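PDB 3IJ3: cytosol aminopeptidase from Coxiella burnetii, which probably removes amino-terminal residues from peptides, as a manganese-dependent metalloaminopeptidase of the M17 family. Local coordinates for residues G249-D260 against T329-L339; M270-A280 against I355-A363. One frame throughout, in Å; residues are numbered along the deposited sequence.

Interaction 1: G249-D260 against T329-L339. With LI (lithium ion), chain C; SO4 (sulfate ion), chain D; SO4 (sulfate ion), chain F.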
loop_
_atom_site.group_PDB
_atom_site.type_symbol
_atom_site.label_atom_id
_atom_site.label_comp_id
_atom_site.label_asym_id
_atom_site.label_seq_id
_atom_site.Cartn_x
_atom_site.Cartn_y
_atom_site.Cartn_z
ATOM N N GLY A 249 -35.301 -1.882 0.521
ATOM C CA GLY A 249 -34.143 -1.510 1.314
ATOM C C GLY A 249 -33.047 -2.569 1.403
ATOM O O GLY A 249 -33.321 -3.734 1.639
ATOM N N LYS A 250 -31.806 -2.136 1.216
ATOM C CA LYS A 250 -30.643 -3.016 1.275
ATOM C C LYS A 250 -30.367 -3.455 2.710
ATOM O O LYS A 250 -29.986 -2.640 3.554
ATOM C CB LYS A 250 -29.432 -2.299 0.681
ATOM C CG LYS A 250 -28.084 -3.053 0.811
ATOM C CD LYS A 250 -26.940 -2.163 0.343
ATOM C CE LYS A 250 -25.581 -2.669 0.825
ATOM N NZ LYS A 250 -24.483 -1.688 0.465
ATOM N N GLY A 251 -30.532 -4.755 2.971
ATOM C CA GLY A 251 -30.337 -5.329 4.288
ATOM C C GLY A 251 -29.073 -6.152 4.423
ATOM O O GLY A 251 -29.134 -7.303 4.845
ATOM N N VAL A 252 -27.918 -5.570 4.103
ATOM C CA VAL A 252 -26.640 -6.315 4.258
ATOM C C VAL A 252 -26.237 -6.112 5.720
ATOM O O VAL A 252 -25.653 -5.089 6.096
ATOM C CB VAL A 252 -25.586 -5.844 3.261
ATOM C CG1 VAL A 252 -24.249 -6.544 3.479
ATOM C CG2 VAL A 252 -26.078 -6.124 1.844
ATOM N N CYS A 253 -26.574 -7.097 6.545
ATOM C CA CYS A 253 -26.374 -7.023 8.001
ATOM C C CYS A 253 -24.928 -6.841 8.426
ATOM O O CYS A 253 -24.646 -6.195 9.453
ATOM C CB CYS A 253 -27.060 -8.198 8.676
ATOM S SG CYS A 253 -28.896 -8.075 8.451
ATOM N N PHE A 254 -24.024 -7.419 7.647
ATOM C CA PHE A 254 -22.596 -7.171 7.803
ATOM C C PHE A 254 -21.947 -7.374 6.447
ATOM O O PHE A 254 -22.298 -8.296 5.707
ATOM C CB PHE A 254 -21.892 -8.035 8.851
ATOM C CG PHE A 254 -20.510 -7.567 9.121
ATOM C CD1 PHE A 254 -20.305 -6.406 9.868
ATOM C CD2 PHE A 254 -19.402 -8.222 8.586
ATOM C CE1 PHE A 254 -19.027 -5.908 10.084
ATOM C CE2 PHE A 254 -18.121 -7.730 8.816
ATOM C CZ PHE A 254 -17.935 -6.571 9.542
ATOM N N ASP A 255 -21.054 -6.452 6.094
ATOM C CA ASP A 255 -20.335 -6.542 4.843
ATOM C C ASP A 255 -18.817 -6.636 5.074
ATOM O O ASP A 255 -18.167 -5.661 5.443
ATOM C CB ASP A 255 -20.686 -5.349 3.961
ATOM C CG ASP A 255 -20.153 -5.477 2.533
ATOM O OD1 ASP A 255 -19.625 -6.547 2.169
ATOM O OD2 ASP A 255 -20.276 -4.459 1.807
ATOM N N SER A 256 -18.256 -7.830 4.894
ATOM C CA SER A 256 -16.822 -8.017 4.988
ATOM C C SER A 256 -16.148 -7.646 3.675
ATOM O O SER A 256 -14.917 -7.543 3.606
ATOM C CB SER A 256 -16.502 -9.480 5.245
ATOM O OG SER A 256 -16.912 -10.280 4.123
ATOM N N GLY A 257 -16.962 -7.504 2.632
ATOM C CA GLY A 257 -16.489 -7.302 1.285
ATOM C C GLY A 257 -16.483 -8.594 0.498
ATOM O O GLY A 257 -16.464 -8.575 -0.740
ATOM N N GLY A 258 -16.553 -9.735 1.204
ATOM C CA GLY A 258 -16.468 -11.035 0.542
ATOM C C GLY A 258 -15.007 -11.294 0.175
ATOM O O GLY A 258 -14.085 -10.722 0.783
ATOM N N LEU A 259 -14.768 -12.149 -0.824
ATOM C CA LEU A 259 -13.388 -12.476 -1.211
ATOM C C LEU A 259 -12.558 -11.219 -1.558
ATOM O O LEU A 259 -11.353 -11.209 -1.344
ATOM C CB LEU A 259 -13.382 -13.522 -2.332
ATOM C CG LEU A 259 -13.777 -14.925 -1.834
ATOM C CD1 LEU A 259 -14.006 -15.882 -3.009
ATOM C CD2 LEU A 259 -12.700 -15.442 -0.909
ATOM N N ASP A 260 -13.223 -10.190 -2.099
ATOM C CA ASP A 260 -12.596 -8.873 -2.350
ATOM C C ASP A 260 -12.741 -8.137 -1.001
ATOM O O ASP A 260 -13.486 -7.166 -0.850
ATOM C CB ASP A 260 -13.320 -8.135 -3.476
ATOM C CG ASP A 260 -13.082 -8.766 -4.829
ATOM O OD1 ASP A 260 -11.915 -9.127 -5.129
ATOM O OD2 ASP A 260 -14.045 -8.887 -5.629
ATOM N N THR A 329 -17.599 -8.851 -10.809
ATOM C CA THR A 329 -16.263 -8.276 -10.964
ATOM C C THR A 329 -15.758 -7.657 -9.657
ATOM O O THR A 329 -14.613 -7.243 -9.585
ATOM C CB THR A 329 -16.206 -7.247 -12.112
ATOM O OG1 THR A 329 -17.245 -6.299 -11.966
ATOM C CG2 THR A 329 -16.392 -7.952 -13.460
ATOM N N ASN A 330 -16.620 -7.591 -8.652
ATOM C CA ASN A 330 -16.254 -7.069 -7.321
ATOM C C ASN A 330 -17.236 -7.673 -6.349
ATOM O O ASN A 330 -18.426 -7.336 -6.383
ATOM C CB ASN A 330 -16.328 -5.546 -7.305
ATOM C CG ASN A 330 -15.953 -4.941 -5.960
ATOM O OD1 ASN A 330 -15.612 -5.648 -4.998
ATOM N ND2 ASN A 330 -16.006 -3.606 -5.892
ATOM N N THR A 331 -16.775 -8.558 -5.463
ATOM C CA THR A 331 -17.710 -9.183 -4.517
ATOM C C THR A 331 -18.230 -8.182 -3.470
ATOM O O THR A 331 -19.219 -8.444 -2.793
ATOM C CB THR A 331 -17.064 -10.375 -3.762
ATOM O OG1 THR A 331 -15.975 -9.897 -2.972
ATOM C CG2 THR A 331 -16.588 -11.448 -4.720
ATOM N N ASP A 332 -17.570 -7.028 -3.373
ATOM C CA ASP A 332 -17.916 -5.977 -2.412
ATOM C C ASP A 332 -18.948 -4.984 -3.032
ATOM O O ASP A 332 -19.319 -4.017 -2.388
ATOM C CB ASP A 332 -16.649 -5.284 -1.948
ATOM C CG ASP A 332 -16.865 -4.342 -0.750
ATOM O OD1 ASP A 332 -17.840 -4.489 -0.012
ATOM O OD2 ASP A 332 -16.016 -3.461 -0.548
ATOM N N ALA A 333 -19.388 -5.207 -4.271
ATOM C CA ALA A 333 -20.494 -4.409 -4.861
ATOM C C ALA A 333 -21.708 -5.346 -4.815
ATOM O O ALA A 333 -22.387 -5.590 -5.808
ATOM C CB ALA A 333 -20.173 -3.956 -6.317
ATOM N N GLU A 334 -21.977 -5.883 -3.632
ATOM C CA GLU A 334 -23.033 -6.904 -3.428
ATOM C C GLU A 334 -24.429 -6.322 -3.217
ATOM O O GLU A 334 -25.449 -6.986 -3.470
ATOM C CB GLU A 334 -22.694 -7.779 -2.190
ATOM C CG GLU A 334 -23.080 -7.240 -0.784
ATOM C CD GLU A 334 -22.371 -5.965 -0.381
ATOM O OE1 GLU A 334 -21.274 -5.720 -0.896
ATOM O OE2 GLU A 334 -22.925 -5.196 0.449
ATOM N N GLY A 335 -24.485 -5.102 -2.702
ATOM C CA GLY A 335 -25.778 -4.474 -2.385
ATOM C C GLY A 335 -26.666 -4.341 -3.605
ATOM O O GLY A 335 -27.861 -4.643 -3.568
ATOM N N ARG A 336 -26.086 -3.876 -4.685
ATOM C CA ARG A 336 -26.852 -3.708 -5.933
ATOM C C ARG A 336 -27.314 -5.053 -6.483
ATOM O O ARG A 336 -28.359 -5.135 -7.131
ATOM C CB ARG A 336 -26.014 -2.944 -6.951
ATOM C CG ARG A 336 -24.855 -3.714 -7.530
ATOM C CD ARG A 336 -23.766 -2.822 -8.144
ATOM N NE ARG A 336 -23.102 -1.994 -7.151
ATOM C CZ ARG A 336 -22.062 -1.193 -7.423
ATOM N NH1 ARG A 336 -21.566 -1.091 -8.658
ATOM N NH2 ARG A 336 -21.530 -0.462 -6.466
ATOM N N VAL A 337 -26.506 -6.105 -6.246
ATOM C CA VAL A 337 -26.850 -7.476 -6.717
ATOM C C VAL A 337 -28.110 -7.998 -5.989
ATOM O O VAL A 337 -29.053 -8.484 -6.643
ATOM C CB VAL A 337 -25.662 -8.443 -6.584
ATOM C CG1 VAL A 337 -26.053 -9.894 -6.968
ATOM C CG2 VAL A 337 -24.461 -7.958 -7.435
ATOM N N VAL A 338 -28.158 -7.829 -4.662
ATOM C CA VAL A 338 -29.329 -8.302 -3.911
ATOM C C VAL A 338 -30.534 -7.416 -4.201
ATOM O O VAL A 338 -31.660 -7.924 -4.307
ATOM C CB VAL A 338 -29.074 -8.511 -2.404
ATOM C CG1 VAL A 338 -27.828 -9.439 -2.234
ATOM C CG2 VAL A 338 -28.902 -7.184 -1.627
ATOM N N LEU A 339 -30.303 -6.117 -4.361
ATOM C CA LEU A 339 -31.394 -5.180 -4.694
ATOM C C LEU A 339 -32.017 -5.491 -6.056
ATOM O O LEU A 339 -33.209 -5.295 -6.243
ATOM C CB LEU A 339 -30.911 -3.730 -4.666
ATOM C CG LEU A 339 -30.676 -3.162 -3.274
ATOM C CD1 LEU A 339 -30.001 -1.783 -3.369
ATOM C CD2 LEU A 339 -31.984 -3.088 -2.481
HETATM LI LI LI C . -22.223 -3.520 1.108
HETATM S S SO4 D . -23.234 -1.809 -3.246
HETATM O O1 SO4 D . -22.634 -2.818 -2.382
HETATM O O2 SO4 D . -23.643 -2.513 -4.470
HETATM O O3 SO4 D . -24.338 -1.229 -2.504
HETATM O O4 SO4 D . -22.244 -0.768 -3.590
HETATM S S SO4 F . -18.507 0.879 -8.752
HETATM O O1 SO4 F . -17.307 0.713 -7.930
HETATM O O2 SO4 F . -18.813 -0.349 -9.481
HETATM O O3 SO4 F . -19.664 1.291 -7.983
HETATM O O4 SO4 F . -18.220 1.944 -9.719
HETATM O O HOH W 1 -13.484 -4.379 -0.931
HETATM O O HOH W 2 -21.162 -2.623 -0.215
#
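The backbones of G257 and D332 draw closest, with their CA atoms 4.2 Å apart, where the chain leaving strand 254-255 meets the type I turn N330-A333; farther along, K250 faces G335 of helix 335-347. T331 fastens the turn. With chi1 at 63°, its OG1 sits between backbone N and carbonyl carbon, where it donates to G257 O over 2.6 Å in the carbonyl plane and accepts from D260 N. D260 OD2, through the anti lone pair, takes the nearly straight bond from T331 N (2.8 Å, 167°). An Asx turn, D332 N to N330 OD1, stiffens the same corner.

Nearer the helix, carboxylates converge on lithium. The D255 and E334 side chains come toward each other from opposite directions, planes 62° apart, and their oxygens meet the ion at roughly a right angle, D255 OD2 at 2.3 Å and E334 OE2 at 1.9 Å; D273 and a water add further ligands. Both methyls of V252 touch E334 OE2, giving this oxygen an apolar side. D332 OD1 lies 3.0 Å from D255 OD2; K262 makes a salt bridge to D332 OD1 and probably eases the repulsion, while N305 ND2 donates a hydrogen bond to D255 OD1.

Beside the ion, a sulfate is held by K250 NZ, by the backbone N of G335 and R336, and by R336 NE and NH2 at the guanidinium edge, while A333 CB covers one face. The segment from N330 carries the NTDAEGR signature of M17 peptidases, and in well-studied M17 relatives a bicarbonate ion binds at the corresponding arginine, so the sulfate probably marks an anion pocket. Acidic oxygens beside a basic cradle are consistent with a centre holding metal cations and an anion side by side, with lithium probably in a manganese position.

Interaction 2: M270-A280 against I355-A363. With LI (lithium ion), chain C.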
loop_
_atom_site.group_PDB
_atom_site.type_symbol
_atom_site.label_atom_id
_atom_site.label_comp_id
_atom_site.label_asym_id
_atom_site.label_seq_id
_atom_site.Cartn_x
_atom_site.Cartn_y
_atom_site.Cartn_z
ATOM N N MET A 270 -19.250 -1.532 9.215
ATOM C CA MET A 270 -20.107 -2.317 8.340
ATOM C C MET A 270 -21.363 -2.966 8.923
ATOM O O MET A 270 -22.159 -3.522 8.180
ATOM C CB MET A 270 -19.298 -3.244 7.475
ATOM C CG MET A 270 -18.479 -2.520 6.439
ATOM S SD MET A 270 -19.455 -1.511 5.255
ATOM C CE MET A 270 -19.305 0.132 5.990
ATOM N N LYS A 271 -21.535 -2.888 10.234
ATOM C CA LYS A 271 -22.825 -3.269 10.835
ATOM C C LYS A 271 -23.898 -2.324 10.245
ATOM O O LYS A 271 -25.090 -2.626 10.282
ATOM C CB LYS A 271 -22.798 -3.149 12.366
ATOM C CG LYS A 271 -22.688 -1.731 12.917
ATOM C CD LYS A 271 -22.600 -1.742 14.437
ATOM C CE LYS A 271 -22.567 -0.334 14.984
ATOM N NZ LYS A 271 -22.565 -0.208 16.488
ATOM N N LYS A 272 -23.488 -1.169 9.689
ATOM C CA LYS A 272 -24.465 -0.207 9.147
ATOM C C LYS A 272 -24.873 -0.472 7.734
ATOM O O LYS A 272 -25.700 0.283 7.193
ATOM C CB LYS A 272 -23.950 1.252 9.227
ATOM C CG LYS A 272 -22.987 1.686 8.106
ATOM C CD LYS A 272 -22.562 3.128 8.307
ATOM C CE LYS A 272 -21.536 3.601 7.280
ATOM N NZ LYS A 272 -22.123 3.619 5.904
ATOM N N ASP A 273 -24.354 -1.528 7.111
ATOM C CA ASP A 273 -24.699 -1.767 5.703
ATOM C C ASP A 273 -26.139 -2.279 5.469
ATOM O O ASP A 273 -26.536 -2.599 4.332
ATOM C CB ASP A 273 -23.648 -2.619 4.999
ATOM C CG ASP A 273 -23.422 -2.173 3.554
ATOM O OD1 ASP A 273 -23.577 -0.958 3.265
ATOM O OD2 ASP A 273 -23.097 -3.019 2.716
ATOM N N MET A 274 -26.898 -2.358 6.549
ATOM C CA MET A 274 -28.333 -2.643 6.495
ATOM C C MET A 274 -29.143 -1.358 6.755
ATOM O O MET A 274 -30.358 -1.402 6.977
ATOM C CB MET A 274 -28.761 -3.752 7.470
ATOM C CG MET A 274 -28.208 -3.725 8.842
ATOM S SD MET A 274 -28.425 -2.202 9.773
ATOM C CE MET A 274 -30.196 -2.278 10.066
ATOM N N GLY A 275 -28.476 -0.206 6.689
ATOM C CA GLY A 275 -29.133 1.088 6.912
ATOM C C GLY A 275 -30.253 1.366 5.930
ATOM O O GLY A 275 -31.255 1.954 6.286
ATOM N N GLY A 276 -30.130 0.876 4.708
ATOM C CA GLY A 276 -31.181 1.088 3.722
ATOM C C GLY A 276 -32.447 0.354 4.122
ATOM O O GLY A 276 -33.564 0.869 3.969
ATOM N N ALA A 277 -32.279 -0.862 4.653
ATOM C CA ALA A 277 -33.403 -1.656 5.132
ATOM C C ALA A 277 -34.059 -0.924 6.298
ATOM O O ALA A 277 -35.302 -0.846 6.393
ATOM C CB ALA A 277 -32.933 -3.054 5.585
ATOM N N ALA A 278 -33.238 -0.400 7.209
ATOM C CA ALA A 278 -33.803 0.334 8.371
ATOM C C ALA A 278 -34.618 1.539 7.906
ATOM O O ALA A 278 -35.712 1.820 8.443
ATOM C CB ALA A 278 -32.709 0.740 9.344
ATOM N N HIS A 279 -34.088 2.263 6.923
ATOM C CA HIS A 279 -34.791 3.427 6.352
ATOM C C HIS A 279 -36.095 3.034 5.691
ATOM O O HIS A 279 -37.127 3.704 5.879
ATOM C CB HIS A 279 -33.900 4.169 5.350
ATOM C CG HIS A 279 -32.937 5.099 5.998
ATOM N ND1 HIS A 279 -31.876 4.663 6.778
ATOM C CD2 HIS A 279 -32.892 6.445 6.016
ATOM C CE1 HIS A 279 -31.220 5.715 7.233
ATOM N NE2 HIS A 279 -31.819 6.805 6.791
ATOM N N ALA A 280 -36.054 1.977 4.874
ATOM C CA ALA A 280 -37.262 1.520 4.191
ATOM C C ALA A 280 -38.310 1.075 5.229
ATOM O O ALA A 280 -39.494 1.407 5.106
ATOM C CB ALA A 280 -36.928 0.395 3.197
ATOM N N ILE A 355 -39.400 3.151 -4.382
ATOM C CA ILE A 355 -38.320 3.930 -3.778
ATOM C C ILE A 355 -37.399 2.954 -3.092
ATOM O O ILE A 355 -37.849 2.104 -2.289
ATOM C CB ILE A 355 -38.788 4.944 -2.729
ATOM C CG1 ILE A 355 -39.743 5.973 -3.337
ATOM C CG2 ILE A 355 -37.551 5.670 -2.105
ATOM C CD1 ILE A 355 -40.297 6.929 -2.332
ATOM N N ASP A 356 -36.115 3.007 -3.434
ATOM C CA ASP A 356 -35.121 2.170 -2.752
ATOM C C ASP A 356 -34.121 3.008 -1.955
ATOM O O ASP A 356 -33.847 4.173 -2.272
ATOM C CB ASP A 356 -34.442 1.145 -3.666
ATOM C CG ASP A 356 -33.350 1.698 -4.508
ATOM O OD1 ASP A 356 -32.279 2.047 -3.937
ATOM O OD2 ASP A 356 -33.500 1.674 -5.762
ATOM N N PHE A 357 -33.637 2.403 -0.875
ATOM C CA PHE A 357 -32.659 3.020 0.022
ATOM C C PHE A 357 -31.505 2.051 0.128
ATOM O O PHE A 357 -31.707 0.860 0.419
ATOM C CB PHE A 357 -33.229 3.244 1.410
ATOM C CG PHE A 357 -34.334 4.260 1.460
ATOM C CD1 PHE A 357 -34.040 5.602 1.635
ATOM C CD2 PHE A 357 -35.643 3.869 1.355
ATOM C CE1 PHE A 357 -35.049 6.544 1.708
ATOM C CE2 PHE A 357 -36.679 4.816 1.397
ATOM C CZ PHE A 357 -36.377 6.143 1.583
ATOM N N SER A 358 -30.316 2.557 -0.120
ATOM C CA SER A 358 -29.121 1.750 -0.082
ATOM C C SER A 358 -27.992 2.529 0.557
ATOM O O SER A 358 -27.893 3.715 0.397
ATOM C CB SER A 358 -28.753 1.363 -1.507
ATOM O OG SER A 358 -27.688 0.450 -1.517
ATOM N N THR A 359 -27.165 1.854 1.340
ATOM C CA THR A 359 -26.018 2.513 1.959
ATOM C C THR A 359 -24.796 2.475 1.061
ATOM O O THR A 359 -24.506 1.485 0.341
ATOM C CB THR A 359 -25.648 1.911 3.306
ATOM O OG1 THR A 359 -25.659 0.474 3.201
ATOM C CG2 THR A 359 -26.629 2.361 4.379
ATOM N N LEU A 360 -24.059 3.583 1.116
ATOM C CA LEU A 360 -22.816 3.752 0.378
ATOM C C LEU A 360 -21.680 3.042 1.070
ATOM O O LEU A 360 -21.623 3.065 2.305
ATOM C CB LEU A 360 -22.418 5.235 0.382
ATOM C CG LEU A 360 -23.249 6.145 -0.481
ATOM C CD1 LEU A 360 -23.104 7.594 -0.164
ATOM C CD2 LEU A 360 -22.872 5.828 -1.948
ATOM N N THR A 361 -20.776 2.441 0.299
ATOM C CA THR A 361 -19.544 1.828 0.877
ATOM C C THR A 361 -18.320 2.258 0.041
ATOM O O THR A 361 -18.380 2.259 -1.206
ATOM C CB THR A 361 -19.621 0.297 0.953
ATOM O OG1 THR A 361 -19.762 -0.245 -0.376
ATOM C CG2 THR A 361 -20.830 -0.126 1.846
ATOM N N GLY A 362 -17.235 2.620 0.744
ATOM C CA GLY A 362 -15.982 3.091 0.127
ATOM C C GLY A 362 -15.849 4.618 0.173
ATOM O O GLY A 362 -16.709 5.333 -0.361
ATOM N N ALA A 363 -14.776 5.123 0.793
ATOM C CA ALA A 363 -14.542 6.583 0.934
ATOM C C ALA A 363 -14.733 7.399 -0.379
ATOM O O ALA A 363 -15.336 8.507 -0.387
ATOM C CB ALA A 363 -13.129 6.834 1.510
HETATM LI LI LI C . -22.223 -3.520 1.108
HETATM O O HOH W 3 -22.384 1.267 4.601
HETATM O O HOH W 4 -20.002 3.696 4.299
HETATM O O HOH W 5 -28.225 -0.437 3.195
HETATM O O HOH W 2 -21.162 -2.623 -0.215
#
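D273 and T359 join the approach to helix 275-289 to the end of strand 353-359, an alpha/beta layer in which the helix packs on the central sheet of the catalytic domain. The short axes pass 6.3 Å apart at 146°, so the helix runs roughly against the strand. D273 can be followed outward. Its CB stays 4.1 Å from T359 OG1, and CG is closer to that hydroxyl. OD1 then accepts a short hydrogen bond from T359 OG1 (2.5 Å), which arrives 45° above the carboxylate plane; it also accepts from a water that L360 O and K272 NZ share, and the CG2 methyl of T361 presses on it. K272 NZ also hydrogen-bonds to F451 O. At the other branch OD2 binds lithium at 1.9 Å. T359 and the water hold OD1, while OD2 carries the metal, and K250 NZ adds a salt bridge.

Farther along, G276 allows the close approach: its CA makes a bent CA-H...O contact with F357 O (3.4 Å), where a side chain would have no room. The F357 ring lies under H279, whose CB sits over one face in a CH-pi contact, offset toward the rim, and A280 CB touches CD2. H279 is anchored in its own helix turn: G275 O accepts from both H279 N and H279 ND1, which reach it from opposite faces of the carbonyl plane.

Interactions 1 and 2 have centres 11 Å apart and touch directly. Their segments alternate along the chain, in the order 249-260, 270-280, 329-339, 355-363, and all belong to the catalytic domain. Strands 244-252 and 353-359 are parallel neighbours in one mixed sheet, joined where K250 N probably bonds to F357 O; helix 335-347 leads into strand 353-359. The two contacts meet at the ion: interaction 1 brings D255 and E334, interaction 2 brings D273, and K250 NZ forms a salt bridge to D273 OD2 at 3.0 Å. One metal-bound water is common to both. The metal centre is thus assembled at the strand ends from sequence-distant segments.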